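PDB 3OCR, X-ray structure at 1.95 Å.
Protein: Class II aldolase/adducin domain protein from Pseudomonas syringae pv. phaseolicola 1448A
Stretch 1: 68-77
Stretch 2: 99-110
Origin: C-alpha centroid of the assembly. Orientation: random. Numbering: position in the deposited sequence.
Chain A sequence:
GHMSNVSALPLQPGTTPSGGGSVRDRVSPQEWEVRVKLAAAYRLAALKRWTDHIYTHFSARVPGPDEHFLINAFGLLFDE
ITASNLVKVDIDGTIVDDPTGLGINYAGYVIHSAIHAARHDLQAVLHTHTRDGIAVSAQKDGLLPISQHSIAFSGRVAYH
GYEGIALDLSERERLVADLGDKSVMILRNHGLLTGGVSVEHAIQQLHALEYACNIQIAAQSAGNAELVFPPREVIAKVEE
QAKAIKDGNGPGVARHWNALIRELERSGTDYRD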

# COMPACT_ATOMS: atom_id res chain seq x y z
N HIS A 68 -21.88 -23.01 -24.07
CA HIS A 68 -20.44 -23.09 -23.87
C HIS A 68 -19.91 -21.82 -23.21
O HIS A 68 -20.49 -20.74 -23.38
N PHE A 69 -18.83 -21.98 -22.43
CA PHE A 69 -18.26 -20.93 -21.58
C PHE A 69 -16.75 -20.92 -21.62
O PHE A 69 -16.11 -21.96 -21.80
N LEU A 70 -16.18 -19.74 -21.43
CA LEU A 70 -14.73 -19.55 -21.38
C LEU A 70 -14.24 -19.29 -19.96
O LEU A 70 -14.89 -18.56 -19.19
N ILE A 71 -13.10 -19.89 -19.62
CA ILE A 71 -12.48 -19.74 -18.30
C ILE A 71 -10.95 -19.93 -18.46
O ILE A 71 -10.48 -20.45 -19.50
N ASN A 72 -10.18 -19.47 -17.47
CA ASN A 72 -8.73 -19.68 -17.47
C ASN A 72 -8.35 -21.15 -17.37
O ASN A 72 -9.07 -21.96 -16.76
N ALA A 73 -7.24 -21.49 -18.01
CA ALA A 73 -6.60 -22.79 -17.87
C ALA A 73 -6.05 -22.96 -16.46
O ALA A 73 -5.56 -21.99 -15.86
N PHE A 74 -6.09 -24.20 -15.99
CA PHE A 74 -5.66 -24.62 -14.64
C PHE A 74 -4.22 -24.26 -14.37
O PHE A 74 -3.31 -24.79 -15.02
N GLY A 75 -3.99 -23.34 -13.44
CA GLY A 75 -2.61 -23.04 -13.03
C GLY A 75 -1.93 -21.84 -13.68
O GLY A 75 -0.82 -21.49 -13.29
N LEU A 76 -2.58 -21.20 -14.64
CA LEU A 76 -2.06 -19.95 -15.20
C LEU A 76 -2.44 -18.77 -14.34
O LEU A 76 -3.52 -18.73 -13.78
N LEU A 77 -1.54 -17.80 -14.25
CA LEU A 77 -1.81 -16.52 -13.59
C LEU A 77 -2.66 -15.60 -14.49
O LEU A 77 -2.58 -15.69 -15.71
N PRO A 99 -6.91 -25.09 -25.82
CA PRO A 99 -5.68 -24.86 -26.58
C PRO A 99 -4.40 -25.07 -25.76
O PRO A 99 -3.31 -25.09 -26.33
N THR A 100 -4.51 -25.21 -24.43
CA THR A 100 -3.32 -25.32 -23.57
C THR A 100 -2.95 -26.75 -23.17
O THR A 100 -1.81 -27.02 -22.82
N GLY A 101 -3.93 -27.65 -23.19
CA GLY A 101 -3.74 -28.99 -22.65
C GLY A 101 -3.65 -29.03 -21.13
O GLY A 101 -3.33 -30.07 -20.56
N LEU A 102 -3.91 -27.90 -20.48
CA LEU A 102 -3.84 -27.81 -19.01
C LEU A 102 -5.18 -28.09 -18.34
O LEU A 102 -5.24 -28.29 -17.13
N GLY A 103 -6.25 -28.07 -19.12
CA GLY A 103 -7.60 -28.20 -18.58
C GLY A 103 -7.93 -27.04 -17.67
O GLY A 103 -7.30 -25.98 -17.74
N ILE A 104 -8.92 -27.25 -16.81
CA ILE A 104 -9.42 -26.17 -15.97
C ILE A 104 -9.40 -26.61 -14.53
O ILE A 104 -9.20 -27.77 -14.24
N ASN A 105 -9.58 -25.67 -13.63
CA ASN A 105 -9.84 -26.00 -12.24
C ASN A 105 -11.30 -26.39 -12.15
O ASN A 105 -12.17 -25.52 -12.04
N TYR A 106 -11.54 -27.68 -12.21
CA TYR A 106 -12.90 -28.20 -12.27
C TYR A 106 -13.75 -27.78 -11.06
O TYR A 106 -14.91 -27.42 -11.22
N ALA A 107 -13.15 -27.82 -9.88
CA ALA A 107 -13.88 -27.47 -8.65
C ALA A 107 -14.16 -25.96 -8.55
O ALA A 107 -15.20 -25.55 -8.02
N GLY A 108 -13.24 -25.15 -9.07
CA GLY A 108 -13.42 -23.69 -9.09
C GLY A 108 -14.51 -23.21 -10.05
O GLY A 108 -15.02 -22.11 -9.91
N TYR A 109 -14.85 -24.04 -11.04
CA TYR A 109 -15.86 -23.72 -12.04
C TYR A 109 -17.31 -23.93 -11.60
O TYR A 109 -18.25 -23.40 -12.22
N VAL A 110 -17.50 -24.72 -10.55
CA VAL A 110 -18.84 -25.04 -10.08
C VAL A 110 -19.70 -23.80 -9.77
O VAL A 110 -20.88 -23.76 -10.13

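Phe-74 covers the most surface in this contact. Its CA-to-CB bond points toward the second stretch, with chi1 t at -157°. The ring packs against the backbone of Ile-104 and Asn-105 and also meets the Asn-105 side chain, with Phe-74 CD1 3.6 Å from Asn-105 CB. Ile-104 O and Asn-105 CA sit over one face, with Phe-74 CG 3.6 Å from Ile-104 O. Asn-105 CA is 4.0 Å from the Phe-74 ring centroid, a CH-pi contact. Leu-102 O lies at the ring edge, 3.4 Å from Phe-74 CB. Next to the ring, Phe-74 N donates a nearly straight hydrogen bond to Gly-103 O at 2.8 Å.

Tyr-109 and Ile-71 form the second centre. Tyr-109 is t, and its CA-to-CB bond points sideways, but the ring end comes nearer. The CA-to-CB bond of Ile-71 points toward the second stretch; its chi1 is t and its chi2, at 146°, lies between wells. Ile-71 CD1 meets the ring edge, 3.8 Å from Tyr-109 CD1, and Ile-71 CG2 lies 3.6 Å from Ile-104 CG2. Tyr-109 OH reaches Phe-69 CD2 at 3.4 Å and is hydrogen-bonded elsewhere in the structure.

Leu-102, rotamer m, t, completes the apolar packing. Leu-102 CD1 lies 3.9 Å from Leu-76 CD2 and 4.1 Å from Ala-73 CB.

One water bridges the backbones. It donates to Asn-72 O and accepts from Asn-105 N, both at 2.8 Å.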

# COMPACT_ATOMS: atom_id res chain seq x y z
CB HIS A 68 -19.71 -23.35 -25.19
CG HIS A 68 -19.98 -24.69 -25.78
ND1 HIS A 68 -19.67 -25.01 -27.09
CD2 HIS A 68 -20.56 -25.80 -25.26
CE1 HIS A 68 -20.03 -26.26 -27.34
NE2 HIS A 68 -20.58 -26.76 -26.24
CB PHE A 69 -18.74 -21.09 -20.13
CG PHE A 69 -20.22 -21.14 -20.01
CD1 PHE A 69 -20.94 -19.99 -19.79
CD2 PHE A 69 -20.90 -22.35 -20.20
CE1 PHE A 69 -22.34 -20.03 -19.72
CE2 PHE A 69 -22.30 -22.40 -20.14
CZ PHE A 69 -23.01 -21.23 -19.90
CB LEU A 70 -14.34 -18.39 -22.29
CG LEU A 70 -14.62 -18.59 -23.78
CD1 LEU A 70 -14.89 -17.24 -24.50
CD2 LEU A 70 -13.44 -19.32 -24.40
CB ILE A 71 -13.12 -20.72 -17.27
CG1 ILE A 71 -12.72 -20.38 -15.84
CG2 ILE A 71 -12.83 -22.18 -17.66
CD1 ILE A 71 -13.80 -20.66 -14.80
CB ASN A 72 -8.00 -18.84 -16.39
CG ASN A 72 -8.38 -19.23 -14.96
OD1 ASN A 72 -9.55 -19.34 -14.61
ND2 ASN A 72 -7.37 -19.42 -14.13
CB ALA A 73 -5.47 -22.96 -18.93
CB PHE A 74 -5.79 -26.15 -14.55
CG PHE A 74 -5.92 -26.70 -13.14
CD1 PHE A 74 -6.20 -25.86 -12.06
CD2 PHE A 74 -5.81 -28.07 -12.91
CE1 PHE A 74 -6.35 -26.38 -10.76
CE2 PHE A 74 -5.97 -28.61 -11.63
CZ PHE A 74 -6.24 -27.76 -10.55
CB LEU A 76 -2.62 -19.70 -16.60
CG LEU A 76 -2.15 -20.60 -17.74
CD1 LEU A 76 -2.51 -19.92 -19.09
CD2 LEU A 76 -0.67 -20.89 -17.65
CB LEU A 77 -0.49 -15.83 -13.25
CG LEU A 77 0.43 -16.57 -12.28
CD1 LEU A 77 1.77 -15.86 -12.20
CD2 LEU A 77 -0.25 -16.65 -10.91
CB PRO A 99 -5.81 -23.38 -27.01
CG PRO A 99 -7.27 -23.08 -26.90
CD PRO A 99 -7.72 -23.86 -25.70
CB THR A 100 -3.48 -24.53 -22.26
OG1 THR A 100 -4.38 -25.23 -21.38
CG2 THR A 100 -4.03 -23.13 -22.53
CB LEU A 102 -3.34 -26.44 -18.55
CG LEU A 102 -1.91 -26.01 -18.91
CD1 LEU A 102 -1.71 -24.53 -18.60
CD2 LEU A 102 -0.87 -26.86 -18.20
CB ILE A 104 -10.89 -25.75 -16.35
CG1 ILE A 104 -11.90 -26.87 -16.05
CG2 ILE A 104 -10.96 -25.28 -17.80
CD1 ILE A 104 -13.38 -26.38 -15.89
CB ASN A 105 -9.58 -24.80 -11.35
CG ASN A 105 -9.88 -25.08 -9.90
OD1 ASN A 105 -10.41 -26.14 -9.56
ND2 ASN A 105 -9.54 -24.14 -9.04
CB TYR A 106 -12.85 -29.71 -12.39
CG TYR A 106 -14.14 -30.38 -12.81
CD1 TYR A 106 -15.08 -30.80 -11.86
CD2 TYR A 106 -14.38 -30.66 -14.16
CE1 TYR A 106 -16.24 -31.45 -12.25
CE2 TYR A 106 -15.54 -31.31 -14.56
CZ TYR A 106 -16.47 -31.70 -13.60
OH TYR A 106 -17.61 -32.34 -14.00
CB ALA A 107 -13.11 -27.96 -7.44
CB TYR A 109 -15.59 -24.54 -13.31
CG TYR A 109 -16.58 -24.33 -14.44
CD1 TYR A 109 -16.65 -23.12 -15.13
CD2 TYR A 109 -17.43 -25.37 -14.85
CE1 TYR A 109 -17.57 -22.93 -16.20
CE2 TYR A 109 -18.36 -25.18 -15.91
CZ TYR A 109 -18.41 -23.96 -16.58
OH TYR A 109 -19.29 -23.79 -17.63
CB VAL A 110 -18.78 -25.98 -8.86
CG1 VAL A 110 -20.17 -26.11 -8.21
CG2 VAL A 110 -18.23 -27.37 -9.29
O HOH W 1 -9.97 -22.96 -14.31